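PDB 4OJV: 3',5'-cyclic-nucleotide phosphodiesterase 1 from Saccharomyces cerevisiae, which belongs to the class II phosphodiesterases of the metallo-hydrolase clan and holds a pair of zinc ions at one edge of its two main beta sheets. Local coordinates for residues Gly19-Leu25 / Ile36-Ala42; Leu191-Glu195 / Val206-Lys210; Phe209-His213 / Glu253-Leu257; Tyr224-Tyr228 / Ile240-Val245; Ile276-Ser281 / Val322-Lys328. All blocks are in the same frame, centred on the assembly; numbering follows the deposited sequence.

Interaction 1: Gly19-Leu25 / Ile36-Ala42; sequences GTQCFIL and IAVDGGA
Phe23 and Val38 exchange two backbone hydrogen bonds, Phe23 N to Val38 O at 3.0 Å and Val38 N to Phe23 O at 2.7 Å, and Leu25 with Ile36 repeats the exchange two residues on. Where the strands give way to loop, backbone bonding continues: Gly41 N reaches Gln21 O, and Ala42 N meets Thr20 O at 2.8 Å. The pairing forms the beta hairpin 22-27/35-38, whose face with Phe23, Leu25 and Val38 packs on strand 238-242 of the other sheet, as in the metallo-beta-lactamase sandwich. On that face Leu25 CD1 lies 3.7 Å from Val38 CG2; on the other, Ile24 CD1 swings over to Ala37 CB at 3.8 Å. Among polar side chains, Gln21 stretches out with CG anti to its backbone N (chi1 -178°), and NE2 donates to the anti lone pair of Asp39 OD2 at 2.9 Å, amide and carboxylate planes 31° apart. The same OD2 accepts from ND1 of the zinc ligand His133, which makes Asp39 a second-shell residue; OD1 accepts from Thr127 N.

Interaction 2: Leu191-Glu195 / Val206-Lys210; sequences LNPKE and VIPFK
The type II beta turn from Asn192 to Glu195 sits on strand 206-210 through a single backbone hydrogen bond, Lys194 N to Pro208 O at 2.7 Å, straight at the hydrogen and almost in line with the C=O. Pro193 and Lys194 occupy the two corners of the turn. Lys194 lays its CA over one face of the Phe209 ring, 4.3 Å from the centroid and 23° off the normal, a CH-pi contact; its side chain then crosses the ring at about a right angle, CG coming within 3.9 Å of Phe209 CE2. The loop leads from strand 186-190, outermost in the first sheet, to strand 197-198, outermost in the second, which pairs with 204-215. Carbons of Pro208 and Ile207 pack on Leu191 and two carbonyl oxygens: Pro208 CG lies 4.0 Å from Leu191 CB and 3.5 Å from Asn192 O, and Ile207 CG2 3.7 Å from Glu195 O. A bend at the last torsion of Lys194 (chi4 -62°) brings NZ to a water that also accepts from Lys210 N, and the same amine makes a salt bridge with Glu259. Within the turn, Asn192 ND2 donates to Glu195 OE1 at 3.2 Å from above the carboxylate plane.

Interaction 3: Phe209-His213 / Glu253-Leu257; sequences FKVHH and EESLL. With ZN (zinc ion), chain D.
Strand residues 210-212 run 116° from the direction of 253-257, nearest at Val211 and Leu256, whose CA atoms are 5.5 Å apart. The contact sets the start of helix 256-267 against the second sheet, part of the helix layer of a metallo-beta-lactamase-like sandwich. His212 is gripped on three sides. The carboxylate of Glu253 stacks on one ring face, its plane 10° from that of the imidazole and OE2 over the ring centre; Leu256 CD1 covers the opposite face, 3.6 Å from the centroid. At the edge, His212 NE2 donates in the ring plane to a lone pair of Glu254 O at 3.2 Å, which fixes the rotation of the imidazole. Glu253 OE1 in turn accepts from Arg249 N. Leu256 CB leans on Lys210 O at 3.4 Å, and a water donates to both Lys210 O and Leu256 O. The next residue, His213, extends with CG anti to the backbone N (chi1 174°) to put NE2 on a zinc ion at 2.1 Å, alongside His128, His130 and Asp244.

Interaction 4: Tyr224-Tyr228 / Ile240-Val245; sequences YSTFY and IVCGDV. With ZN (zinc ion), chain D; ZN (zinc ion), chain E.
Asp244 OD2 is held by both zinc ions, 2.2 Å from the one bound by His128, His130 and His213 and 2.1 Å from the one bound by Asp132, His133 and His326, and a shared water completes the bridge. Ser225 OG, across the hairpin, gives a weak hydrogen bond to Asp244 O at 2.8 Å. Asp244 lies two residues past the end of strand 238-242, of the beta hairpin 222-232/238-242 in the second sheet, in keeping with the metallo-beta-lactamase fold, where metal ligands lie at strand ends. Tyr228 and Val241 pair by two backbone bonds, Tyr228 N to Val241 O at 3.0 Å and Val241 N to Tyr228 O at 2.8 Å. Further along, Gly243 N donates to Thr226 O at 2.8 Å. On the face of Tyr228 and Val241, the Tyr228 ring leans over Thr226 CG2, and its OH bonds to Ile126 O. The Phe227 ring, with CG beside the backbone N (chi1 -79°), lies on the other face, where Leu257 of helix 256-267 touches it. Cys242 SG stands over its centre, 3.6 Å from the centroid and 6° off the normal, in a sulfur-aromatic contact. Val245 CG1 meets the ring at its edge, in plane, near CZ.

Interaction 5: Ile276-Ser281 / Val322-Lys328; sequences ILVECS and VIVTHVK. With ZN (zinc ion), chain E; SO4 (sulfate ion), chain B.
His326 and Ser281 meet at the metal site: with CG anti to the backbone N (chi1 -158°), NE2 of the histidine binds a zinc ion at 2.1 Å, and its ND1 donates to Ser281 OG at 3.0 Å, the oxygen tilted 18° from the ring plane. That hydroxyl passes its own hydrogen to Glu279 OE2 at 2.7 Å, from above the carboxylate plane. Ser281 N reaches the same oxygen at 3.1 Å from the same face, so Glu279 sets the serine that orients the zinc ligand. Glu279 is itself held, OE1 by His294 ND1 and Val245 N, and OE2 also by Leu295 N. Beside the metal a sulfate, probably from the crystallisation liquor, takes a bond from Lys328 NZ to its O2 at 2.8 Å. Lys328 N donates to a lone pair of Ser281 O at 3.0 Å, past the strand ends. Behind them, strands 276-279 and 322-325 run parallel with a 33° twist, joined by a beta-alpha-beta crossover through helix 297-311. The ladder here runs from Ile323 N to Ile276 O at 2.8 Å through Val278 N to Ile323 O and Thr325 N to Val278 O to Cys280 N and Thr325 O. Ile276 CG2 and Val322 CG2 lie side by side, 3.7 Å apart, and on their face Cys280 CB touches Val324 CG1 where helix 336-350 covers the sheet. On the opposite face Leu277 packs alongside Ile323.

Overall arrangement
Interactions 1, 4 and 5 are buried and meet between the two sheets: Phe23 of interaction 1 packs on Val241 and Thr325, and interactions 4 and 5 lie on adjoining strand pairs of the second sheet. Interactions 2 and 3 are only partly buried and use successive parts of strand 204-215, overlapping at Phe209 and Lys210. Chemistry follows place. Ladder bonds and apolar packing fill the interior, whereas a turn, bridging waters and a stacked carboxylate mark the outer contacts. Zinc ligands come from interactions 3, 4 and 5, with Asp244 of interaction 4 common to both metals; interaction 1 supplies second-shell support. Interaction 4 is nested within the loop that interaction 3 closes.

Interaction 1: Gly19-Leu25 / Ile36-Ala42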
# COMPACT_ATOMS: atom_id res chain seq x y z
N GLY A 19 -2.94 3.57 4.02
CA GLY A 19 -4.04 3.72 4.95
C GLY A 19 -5.38 3.36 4.36
O GLY A 19 -6.39 3.89 4.80
N THR A 20 -5.41 2.47 3.37
CA THR A 20 -6.68 2.03 2.79
C THR A 20 -7.37 1.01 3.72
O THR A 20 -6.83 0.64 4.76
CB THR A 20 -6.51 1.53 1.34
OG1 THR A 20 -5.57 0.48 1.30
CG2 THR A 20 -6.04 2.66 0.42
N GLN A 21 -8.59 0.63 3.36
CA GLN A 21 -9.53 0.11 4.34
C GLN A 21 -9.08 -1.12 5.12
O GLN A 21 -8.80 -2.18 4.55
CB GLN A 21 -10.86 -0.20 3.65
CG GLN A 21 -11.91 -0.70 4.62
CD GLN A 21 -13.32 -0.39 4.18
OE1 GLN A 21 -13.67 0.78 3.99
NE2 GLN A 21 -14.15 -1.42 4.06
N CYS A 22 -9.05 -0.99 6.45
CA CYS A 22 -8.83 -2.12 7.34
C CYS A 22 -9.21 -1.72 8.76
O CYS A 22 -8.75 -0.69 9.27
CB CYS A 22 -7.37 -2.57 7.33
SG CYS A 22 -7.04 -3.96 8.45
N PHE A 23 -10.04 -2.55 9.41
CA PHE A 23 -10.46 -2.32 10.79
C PHE A 23 -10.14 -3.56 11.61
O PHE A 23 -10.41 -4.67 11.17
CB PHE A 23 -11.97 -2.03 10.83
CG PHE A 23 -12.42 -1.05 9.79
CD1 PHE A 23 -11.98 0.27 9.80
CD2 PHE A 23 -13.27 -1.45 8.77
CE1 PHE A 23 -12.39 1.16 8.82
CE2 PHE A 23 -13.68 -0.57 7.79
CZ PHE A 23 -13.24 0.74 7.81
N ILE A 24 -9.54 -3.38 12.78
CA ILE A 24 -9.27 -4.49 13.69
C ILE A 24 -10.37 -4.52 14.76
O ILE A 24 -10.75 -3.47 15.29
CB ILE A 24 -7.89 -4.34 14.36
CG1 ILE A 24 -6.77 -4.30 13.32
CG2 ILE A 24 -7.66 -5.41 15.42
CD1 ILE A 24 -6.68 -5.52 12.45
N LEU A 25 -10.86 -5.72 15.07
CA LEU A 25 -11.90 -5.89 16.09
C LEU A 25 -11.43 -6.82 17.19
O LEU A 25 -10.77 -7.84 16.92
CB LEU A 25 -13.14 -6.53 15.47
CG LEU A 25 -13.73 -5.95 14.19
CD1 LEU A 25 -14.95 -6.75 13.75
CD2 LEU A 25 -14.10 -4.49 14.38
N ILE A 36 -9.35 -9.89 15.07
CA ILE A 36 -10.00 -10.04 13.77
C ILE A 36 -9.71 -8.80 12.93
O ILE A 36 -9.72 -7.69 13.46
CB ILE A 36 -11.54 -10.20 13.92
CG1 ILE A 36 -11.90 -11.60 14.44
CG2 ILE A 36 -12.26 -9.84 12.62
CD1 ILE A 36 -13.36 -11.73 14.81
N ALA A 37 -9.47 -8.97 11.63
CA ALA A 37 -9.43 -7.84 10.70
C ALA A 37 -10.64 -7.88 9.78
O ALA A 37 -11.00 -8.95 9.26
CB ALA A 37 -8.14 -7.88 9.89
N VAL A 38 -11.26 -6.73 9.56
CA VAL A 38 -12.21 -6.57 8.47
C VAL A 38 -11.51 -5.79 7.39
O VAL A 38 -11.05 -4.66 7.61
CB VAL A 38 -13.53 -5.88 8.89
CG1 VAL A 38 -14.49 -5.87 7.71
CG2 VAL A 38 -14.14 -6.58 10.10
N ASP A 39 -11.43 -6.42 6.22
CA ASP A 39 -10.61 -5.95 5.12
C ASP A 39 -9.12 -5.96 5.44
O ASP A 39 -8.70 -6.33 6.55
CB ASP A 39 -11.15 -4.65 4.50
CG ASP A 39 -12.28 -4.93 3.53
OD1 ASP A 39 -12.35 -6.08 3.03
OD2 ASP A 39 -13.08 -4.01 3.25
N GLY A 40 -8.32 -5.57 4.46
CA GLY A 40 -6.91 -5.87 4.47
C GLY A 40 -6.09 -4.85 3.72
O GLY A 40 -5.06 -5.19 3.13
N GLY A 41 -6.51 -3.59 3.78
CA GLY A 41 -5.68 -2.48 3.30
C GLY A 41 -4.57 -2.23 4.33
O GLY A 41 -3.63 -3.04 4.44
N ALA A 42 -4.62 -1.13 5.07
CA ALA A 42 -3.62 -0.84 6.11
C ALA A 42 -3.44 -1.99 7.12
O ALA A 42 -4.43 -2.48 7.63
CB ALA A 42 -3.99 0.43 6.83

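Interaction 2: Leu191-Glu195 / Val206-Lys210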
# COMPACT_ATOMS: atom_id res chain seq x y z
N LEU A 191 -17.61 -18.20 2.98
CA LEU A 191 -18.77 -18.07 3.83
C LEU A 191 -20.01 -18.15 2.95
O LEU A 191 -19.98 -17.79 1.77
CB LEU A 191 -18.76 -16.71 4.53
CG LEU A 191 -17.64 -16.45 5.54
CD1 LEU A 191 -17.55 -14.96 5.84
CD2 LEU A 191 -17.83 -17.26 6.81
N ASN A 192 -21.11 -18.60 3.55
CA ASN A 192 -22.42 -18.58 2.90
C ASN A 192 -23.13 -17.28 3.21
O ASN A 192 -23.16 -16.86 4.37
CB ASN A 192 -23.28 -19.75 3.36
CG ASN A 192 -22.70 -21.10 2.97
OD1 ASN A 192 -22.21 -21.27 1.85
ND2 ASN A 192 -22.77 -22.06 3.88
N PRO A 193 -23.74 -16.64 2.20
CA PRO A 193 -24.44 -15.39 2.44
C PRO A 193 -25.68 -15.58 3.33
O PRO A 193 -26.37 -16.61 3.24
CB PRO A 193 -24.85 -14.93 1.03
CG PRO A 193 -24.94 -16.19 0.24
CD PRO A 193 -23.85 -17.07 0.79
N LYS A 194 -25.94 -14.59 4.18
CA LYS A 194 -27.13 -14.53 5.04
C LYS A 194 -27.15 -15.55 6.18
O LYS A 194 -28.12 -15.63 6.93
CB LYS A 194 -28.43 -14.66 4.22
CG LYS A 194 -28.50 -13.76 2.99
CD LYS A 194 -29.84 -13.90 2.28
CE LYS A 194 -29.72 -13.56 0.81
NZ LYS A 194 -29.30 -12.15 0.58
N GLU A 195 -26.08 -16.33 6.31
CA GLU A 195 -26.01 -17.42 7.29
C GLU A 195 -25.21 -17.00 8.51
O GLU A 195 -24.14 -16.39 8.38
CB GLU A 195 -25.39 -18.66 6.64
CG GLU A 195 -25.50 -19.95 7.44
CD GLU A 195 -24.81 -21.10 6.75
OE1 GLU A 195 -23.57 -21.22 6.88
OE2 GLU A 195 -25.49 -21.90 6.08
N VAL A 206 -20.80 -14.10 13.08
CA VAL A 206 -20.54 -13.29 11.90
C VAL A 206 -21.58 -13.63 10.84
O VAL A 206 -21.81 -14.81 10.54
CB VAL A 206 -19.08 -13.42 11.38
CG1 VAL A 206 -18.72 -14.86 11.02
CG2 VAL A 206 -18.83 -12.48 10.20
N ILE A 207 -22.21 -12.60 10.28
CA ILE A 207 -23.29 -12.79 9.31
C ILE A 207 -22.99 -11.90 8.10
O ILE A 207 -23.09 -10.68 8.19
CB ILE A 207 -24.69 -12.45 9.89
CG1 ILE A 207 -24.79 -12.82 11.39
CG2 ILE A 207 -25.77 -13.12 9.06
CD1 ILE A 207 -26.04 -12.29 12.08
N PRO A 208 -22.62 -12.52 6.96
CA PRO A 208 -22.26 -11.74 5.77
C PRO A 208 -23.42 -11.59 4.78
O PRO A 208 -24.20 -12.53 4.58
CB PRO A 208 -21.16 -12.58 5.14
CG PRO A 208 -21.55 -13.99 5.48
CD PRO A 208 -22.26 -13.94 6.81
N PHE A 209 -23.51 -10.41 4.16
CA PHE A 209 -24.55 -10.11 3.18
C PHE A 209 -23.91 -9.49 1.95
O PHE A 209 -23.06 -8.60 2.07
CB PHE A 209 -25.56 -9.13 3.77
CG PHE A 209 -26.40 -9.74 4.85
CD1 PHE A 209 -25.93 -9.82 6.16
CD2 PHE A 209 -27.67 -10.24 4.56
CE1 PHE A 209 -26.70 -10.40 7.16
CE2 PHE A 209 -28.45 -10.83 5.56
CZ PHE A 209 -27.95 -10.91 6.86
N LYS A 210 -24.34 -9.94 0.78
CA LYS A 210 -23.83 -9.40 -0.46
C LYS A 210 -24.52 -8.08 -0.80
O LYS A 210 -25.72 -7.92 -0.59
CB LYS A 210 -24.03 -10.42 -1.57
CG LYS A 210 -23.27 -10.13 -2.85
CD LYS A 210 -23.47 -11.26 -3.85
CE LYS A 210 -24.84 -11.21 -4.50
NZ LYS A 210 -25.06 -12.31 -5.48
O HOH W 1 -26.58 -11.70 0.72

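Interaction 3: Phe209-His213 / Glu253-Leu257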
# COMPACT_ATOMS: atom_id res chain seq x y z
N PHE A 209 -23.51 -10.41 4.16
CA PHE A 209 -24.55 -10.11 3.18
C PHE A 209 -23.91 -9.49 1.95
O PHE A 209 -23.06 -8.60 2.07
CB PHE A 209 -25.56 -9.13 3.77
CG PHE A 209 -26.40 -9.74 4.85
CD1 PHE A 209 -25.93 -9.82 6.16
CD2 PHE A 209 -27.67 -10.24 4.56
CE1 PHE A 209 -26.70 -10.40 7.16
CE2 PHE A 209 -28.45 -10.83 5.56
CZ PHE A 209 -27.95 -10.91 6.86
N LYS A 210 -24.34 -9.94 0.78
CA LYS A 210 -23.83 -9.40 -0.46
C LYS A 210 -24.52 -8.08 -0.80
O LYS A 210 -25.72 -7.92 -0.59
CB LYS A 210 -24.03 -10.42 -1.57
CG LYS A 210 -23.27 -10.13 -2.85
CD LYS A 210 -23.47 -11.26 -3.85
CE LYS A 210 -24.84 -11.21 -4.50
NZ LYS A 210 -25.06 -12.31 -5.48
N VAL A 211 -23.75 -7.13 -1.33
CA VAL A 211 -24.27 -5.83 -1.77
C VAL A 211 -23.67 -5.48 -3.14
O VAL A 211 -22.74 -6.16 -3.61
CB VAL A 211 -24.02 -4.69 -0.74
CG1 VAL A 211 -24.69 -4.99 0.60
CG2 VAL A 211 -22.53 -4.41 -0.55
N HIS A 212 -24.20 -4.44 -3.78
CA HIS A 212 -23.68 -3.97 -5.07
C HIS A 212 -22.60 -2.93 -4.92
O HIS A 212 -22.68 -2.05 -4.06
CB HIS A 212 -24.78 -3.38 -5.93
CG HIS A 212 -25.86 -4.35 -6.31
ND1 HIS A 212 -25.67 -5.40 -7.14
CD2 HIS A 212 -27.19 -4.39 -5.93
CE1 HIS A 212 -26.83 -6.07 -7.28
NE2 HIS A 212 -27.76 -5.45 -6.55
N HIS A 213 -21.62 -2.97 -5.83
CA HIS A 213 -20.48 -2.04 -5.82
C HIS A 213 -20.06 -1.73 -7.25
O HIS A 213 -18.89 -1.77 -7.61
CB HIS A 213 -19.36 -2.62 -4.93
CG HIS A 213 -18.06 -1.84 -4.94
ND1 HIS A 213 -17.99 -0.49 -5.02
CD2 HIS A 213 -16.75 -2.29 -4.86
CE1 HIS A 213 -16.70 -0.10 -5.00
NE2 HIS A 213 -15.94 -1.20 -4.89
N GLU A 253 -31.95 -4.95 -10.91
CA GLU A 253 -31.24 -5.81 -9.97
C GLU A 253 -31.96 -6.08 -8.65
O GLU A 253 -32.95 -5.42 -8.31
CB GLU A 253 -29.84 -5.25 -9.70
CG GLU A 253 -29.84 -3.92 -8.98
CD GLU A 253 -28.49 -3.23 -9.01
OE1 GLU A 253 -28.41 -2.11 -8.48
OE2 GLU A 253 -27.51 -3.80 -9.55
N GLU A 254 -31.44 -7.06 -7.91
CA GLU A 254 -31.94 -7.46 -6.60
C GLU A 254 -31.78 -6.32 -5.60
O GLU A 254 -30.76 -5.62 -5.60
CB GLU A 254 -31.14 -8.68 -6.13
CG GLU A 254 -31.83 -9.57 -5.11
CD GLU A 254 -31.09 -10.88 -4.89
OE1 GLU A 254 -31.32 -11.52 -3.84
OE2 GLU A 254 -30.28 -11.29 -5.76
N SER A 255 -32.78 -6.13 -4.75
CA SER A 255 -32.73 -5.10 -3.70
C SER A 255 -31.93 -5.62 -2.51
O SER A 255 -32.47 -5.86 -1.43
CB SER A 255 -34.15 -4.69 -3.26
OG SER A 255 -34.89 -4.15 -4.34
N LEU A 256 -30.63 -5.79 -2.73
CA LEU A 256 -29.72 -6.32 -1.72
C LEU A 256 -29.68 -5.48 -0.46
O LEU A 256 -29.67 -6.03 0.64
CB LEU A 256 -28.32 -6.49 -2.30
CG LEU A 256 -28.15 -7.54 -3.41
CD1 LEU A 256 -26.73 -7.54 -3.96
CD2 LEU A 256 -28.53 -8.94 -2.93
N LEU A 257 -29.68 -4.15 -0.60
CA LEU A 257 -29.70 -3.28 0.56
C LEU A 257 -31.01 -3.36 1.35
O LEU A 257 -30.98 -3.41 2.57
CB LEU A 257 -29.37 -1.83 0.19
CG LEU A 257 -27.87 -1.61 -0.09
CD1 LEU A 257 -27.65 -0.30 -0.83
CD2 LEU A 257 -27.04 -1.66 1.19
ZN ZN D . -13.90 -1.13 -4.24
O HOH W 2 -27.84 -8.01 1.28
O HOH W 3 -27.48 -10.79 -6.66
O HOH W 4 -12.25 -0.49 -3.52

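Interaction 4: Tyr224-Tyr228 / Ile240-Val245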
# COMPACT_ATOMS: atom_id res chain seq x y z
N TYR A 224 -19.55 -7.10 -6.90
CA TYR A 224 -20.17 -7.27 -5.59
C TYR A 224 -19.26 -6.88 -4.44
O TYR A 224 -18.02 -6.86 -4.56
CB TYR A 224 -20.64 -8.71 -5.41
CG TYR A 224 -21.74 -9.09 -6.37
CD1 TYR A 224 -22.98 -8.46 -6.32
CD2 TYR A 224 -21.54 -10.09 -7.33
CE1 TYR A 224 -23.99 -8.81 -7.21
CE2 TYR A 224 -22.55 -10.45 -8.21
CZ TYR A 224 -23.76 -9.80 -8.15
OH TYR A 224 -24.76 -10.15 -9.03
N SER A 225 -19.90 -6.59 -3.32
CA SER A 225 -19.20 -6.33 -2.08
C SER A 225 -19.96 -7.02 -0.95
O SER A 225 -20.89 -7.81 -1.22
CB SER A 225 -19.08 -4.81 -1.89
OG SER A 225 -18.33 -4.46 -0.74
N THR A 226 -19.56 -6.76 0.30
CA THR A 226 -20.12 -7.48 1.44
C THR A 226 -20.30 -6.53 2.60
O THR A 226 -19.46 -5.65 2.82
CB THR A 226 -19.15 -8.60 1.90
OG1 THR A 226 -18.64 -9.31 0.76
CG2 THR A 226 -19.81 -9.59 2.86
N PHE A 227 -21.39 -6.71 3.33
CA PHE A 227 -21.58 -6.13 4.66
C PHE A 227 -21.45 -7.27 5.67
O PHE A 227 -22.00 -8.36 5.46
CB PHE A 227 -23.00 -5.57 4.79
CG PHE A 227 -23.23 -4.22 4.14
CD1 PHE A 227 -22.31 -3.61 3.28
CD2 PHE A 227 -24.44 -3.57 4.38
CE1 PHE A 227 -22.60 -2.37 2.71
CE2 PHE A 227 -24.73 -2.35 3.81
CZ PHE A 227 -23.81 -1.74 2.97
N TYR A 228 -20.72 -7.03 6.75
CA TYR A 228 -20.59 -8.00 7.83
C TYR A 228 -21.26 -7.52 9.10
O TYR A 228 -20.97 -6.42 9.58
CB TYR A 228 -19.11 -8.24 8.13
CG TYR A 228 -18.37 -9.05 7.10
CD1 TYR A 228 -18.51 -10.44 7.04
CD2 TYR A 228 -17.50 -8.44 6.19
CE1 TYR A 228 -17.82 -11.19 6.10
CE2 TYR A 228 -16.81 -9.18 5.25
CZ TYR A 228 -16.97 -10.56 5.21
OH TYR A 228 -16.30 -11.34 4.29
N ILE A 240 -21.97 -3.34 12.56
CA ILE A 240 -22.03 -3.62 11.13
C ILE A 240 -20.80 -2.97 10.51
O ILE A 240 -20.56 -1.78 10.71
CB ILE A 240 -23.31 -3.04 10.50
CG1 ILE A 240 -24.55 -3.72 11.09
CG2 ILE A 240 -23.28 -3.19 8.98
CD1 ILE A 240 -25.86 -3.04 10.74
N VAL A 241 -20.02 -3.75 9.77
CA VAL A 241 -18.80 -3.24 9.15
C VAL A 241 -18.92 -3.51 7.66
O VAL A 241 -19.02 -4.66 7.24
CB VAL A 241 -17.52 -3.87 9.75
CG1 VAL A 241 -16.29 -3.17 9.20
CG2 VAL A 241 -17.53 -3.78 11.28
N CYS A 242 -18.88 -2.44 6.86
CA CYS A 242 -19.29 -2.51 5.45
C CYS A 242 -18.14 -2.43 4.46
O CYS A 242 -17.18 -1.68 4.65
CB CYS A 242 -20.25 -1.36 5.13
SG CYS A 242 -21.73 -1.31 6.16
N GLY A 243 -18.27 -3.18 3.38
CA GLY A 243 -17.46 -2.93 2.19
C GLY A 243 -18.06 -1.84 1.33
O GLY A 243 -19.20 -1.40 1.57
N ASP A 244 -17.30 -1.42 0.31
CA ASP A 244 -17.72 -0.36 -0.62
C ASP A 244 -19.10 -0.75 -1.18
O ASP A 244 -19.38 -1.94 -1.39
CB ASP A 244 -16.75 -0.20 -1.82
CG ASP A 244 -15.26 0.06 -1.44
OD1 ASP A 244 -15.05 0.20 -0.19
OD2 ASP A 244 -14.34 0.06 -2.41
N VAL A 245 -19.94 0.24 -1.45
CA VAL A 245 -21.33 -0.04 -1.81
C VAL A 245 -21.94 1.15 -2.53
O VAL A 245 -21.57 2.31 -2.30
CB VAL A 245 -22.15 -0.42 -0.54
CG1 VAL A 245 -22.24 0.76 0.43
CG2 VAL A 245 -23.54 -0.93 -0.90
ZN ZN D . -13.90 -1.13 -4.24
ZN ZN E . -12.40 0.64 -1.85
O HOH W 4 -12.25 -0.49 -3.52

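Interaction 5: Ile276-Ser281 / Val322-Lys328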
# COMPACT_ATOMS: atom_id res chain seq x y z
N ILE A 276 -22.42 1.41 12.94
CA ILE A 276 -22.27 0.99 11.55
C ILE A 276 -21.10 1.74 10.94
O ILE A 276 -21.07 2.98 10.98
CB ILE A 276 -23.56 1.17 10.72
CG1 ILE A 276 -23.32 0.78 9.25
CG2 ILE A 276 -24.13 2.57 10.86
CD1 ILE A 276 -24.55 0.45 8.45
N LEU A 277 -20.14 0.99 10.41
CA LEU A 277 -18.99 1.53 9.68
C LEU A 277 -19.29 1.41 8.20
O LEU A 277 -19.28 0.32 7.65
CB LEU A 277 -17.70 0.80 10.03
CG LEU A 277 -16.93 1.26 11.27
CD1 LEU A 277 -17.74 1.08 12.55
CD2 LEU A 277 -15.59 0.53 11.38
N VAL A 278 -19.59 2.54 7.56
CA VAL A 278 -20.10 2.52 6.20
C VAL A 278 -19.50 3.68 5.42
O VAL A 278 -19.27 4.76 5.96
CB VAL A 278 -21.65 2.56 6.17
CG1 VAL A 278 -22.19 3.81 6.85
CG2 VAL A 278 -22.19 2.44 4.75
N GLU A 279 -19.27 3.46 4.13
CA GLU A 279 -18.62 4.49 3.34
C GLU A 279 -19.48 5.71 3.05
O GLU A 279 -20.72 5.63 2.97
CB GLU A 279 -18.12 3.93 2.00
CG GLU A 279 -19.21 3.54 1.00
CD GLU A 279 -18.75 3.78 -0.42
OE1 GLU A 279 -18.40 2.80 -1.10
OE2 GLU A 279 -18.71 4.96 -0.84
N CYS A 280 -18.79 6.83 2.84
CA CYS A 280 -19.33 7.90 2.03
C CYS A 280 -18.14 8.44 1.25
O CYS A 280 -17.46 9.37 1.69
CB CYS A 280 -20.02 8.97 2.87
SG CYS A 280 -21.02 10.09 1.87
N SER A 281 -17.87 7.84 0.10
CA SER A 281 -16.63 8.13 -0.60
C SER A 281 -16.54 9.57 -1.08
O SER A 281 -15.44 10.13 -1.14
CB SER A 281 -16.46 7.21 -1.81
OG SER A 281 -16.21 5.87 -1.43
N VAL A 322 -23.02 6.24 13.46
CA VAL A 322 -22.62 6.01 12.08
C VAL A 322 -21.19 6.51 11.93
O VAL A 322 -20.92 7.70 12.14
CB VAL A 322 -23.58 6.70 11.09
CG1 VAL A 322 -23.08 6.56 9.66
CG2 VAL A 322 -24.98 6.14 11.25
N ILE A 323 -20.30 5.59 11.58
CA ILE A 323 -18.88 5.87 11.43
C ILE A 323 -18.58 5.80 9.94
O ILE A 323 -18.67 4.74 9.33
CB ILE A 323 -18.02 4.84 12.20
CG1 ILE A 323 -18.48 4.70 13.67
CG2 ILE A 323 -16.54 5.16 12.09
CD1 ILE A 323 -18.41 5.97 14.49
N VAL A 324 -18.27 6.95 9.35
CA VAL A 324 -18.13 7.10 7.90
C VAL A 324 -16.71 6.75 7.49
O VAL A 324 -15.74 7.30 8.03
CB VAL A 324 -18.46 8.54 7.49
CG1 VAL A 324 -18.28 8.76 6.00
CG2 VAL A 324 -19.89 8.88 7.89
N THR A 325 -16.59 5.84 6.54
CA THR A 325 -15.31 5.31 6.10
C THR A 325 -15.05 5.62 4.63
O THR A 325 -15.93 6.10 3.91
CB THR A 325 -15.29 3.78 6.29
OG1 THR A 325 -16.28 3.22 5.42
CG2 THR A 325 -15.60 3.41 7.74
N HIS A 326 -13.83 5.33 4.18
CA HIS A 326 -13.52 5.25 2.75
C HIS A 326 -13.73 6.56 2.03
O HIS A 326 -14.09 6.59 0.86
CB HIS A 326 -14.35 4.13 2.10
CG HIS A 326 -13.79 3.59 0.81
ND1 HIS A 326 -14.05 4.14 -0.39
CD2 HIS A 326 -13.01 2.46 0.57
CE1 HIS A 326 -13.44 3.43 -1.35
NE2 HIS A 326 -12.81 2.40 -0.77
N VAL A 327 -13.50 7.67 2.71
CA VAL A 327 -13.60 8.97 2.05
C VAL A 327 -12.40 9.13 1.11
O VAL A 327 -11.25 8.87 1.49
CB VAL A 327 -13.68 10.14 3.05
CG1 VAL A 327 -13.69 11.48 2.33
CG2 VAL A 327 -14.94 10.00 3.91
N LYS A 328 -12.68 9.53 -0.12
CA LYS A 328 -11.64 9.71 -1.12
C LYS A 328 -10.99 11.09 -1.03
O LYS A 328 -11.64 12.07 -0.65
CB LYS A 328 -12.23 9.50 -2.51
CG LYS A 328 -12.57 8.04 -2.79
CD LYS A 328 -13.14 7.82 -4.18
CE LYS A 328 -13.42 6.35 -4.48
NZ LYS A 328 -12.22 5.47 -4.52
ZN ZN E . -12.40 0.64 -1.85
S SO4 B . -12.76 1.88 -5.05
O1 SO4 B . -11.44 1.39 -5.54
O2 SO4 B . -13.11 3.14 -5.76
O3 SO4 B . -13.82 0.84 -5.27
O4 SO4 B . -12.59 2.17 -3.60
O HOH W 5 -16.76 0.61 6.14
O HOH W 6 -14.24 12.62 -1.45
O HOH W 4 -12.25 -0.49 -3.52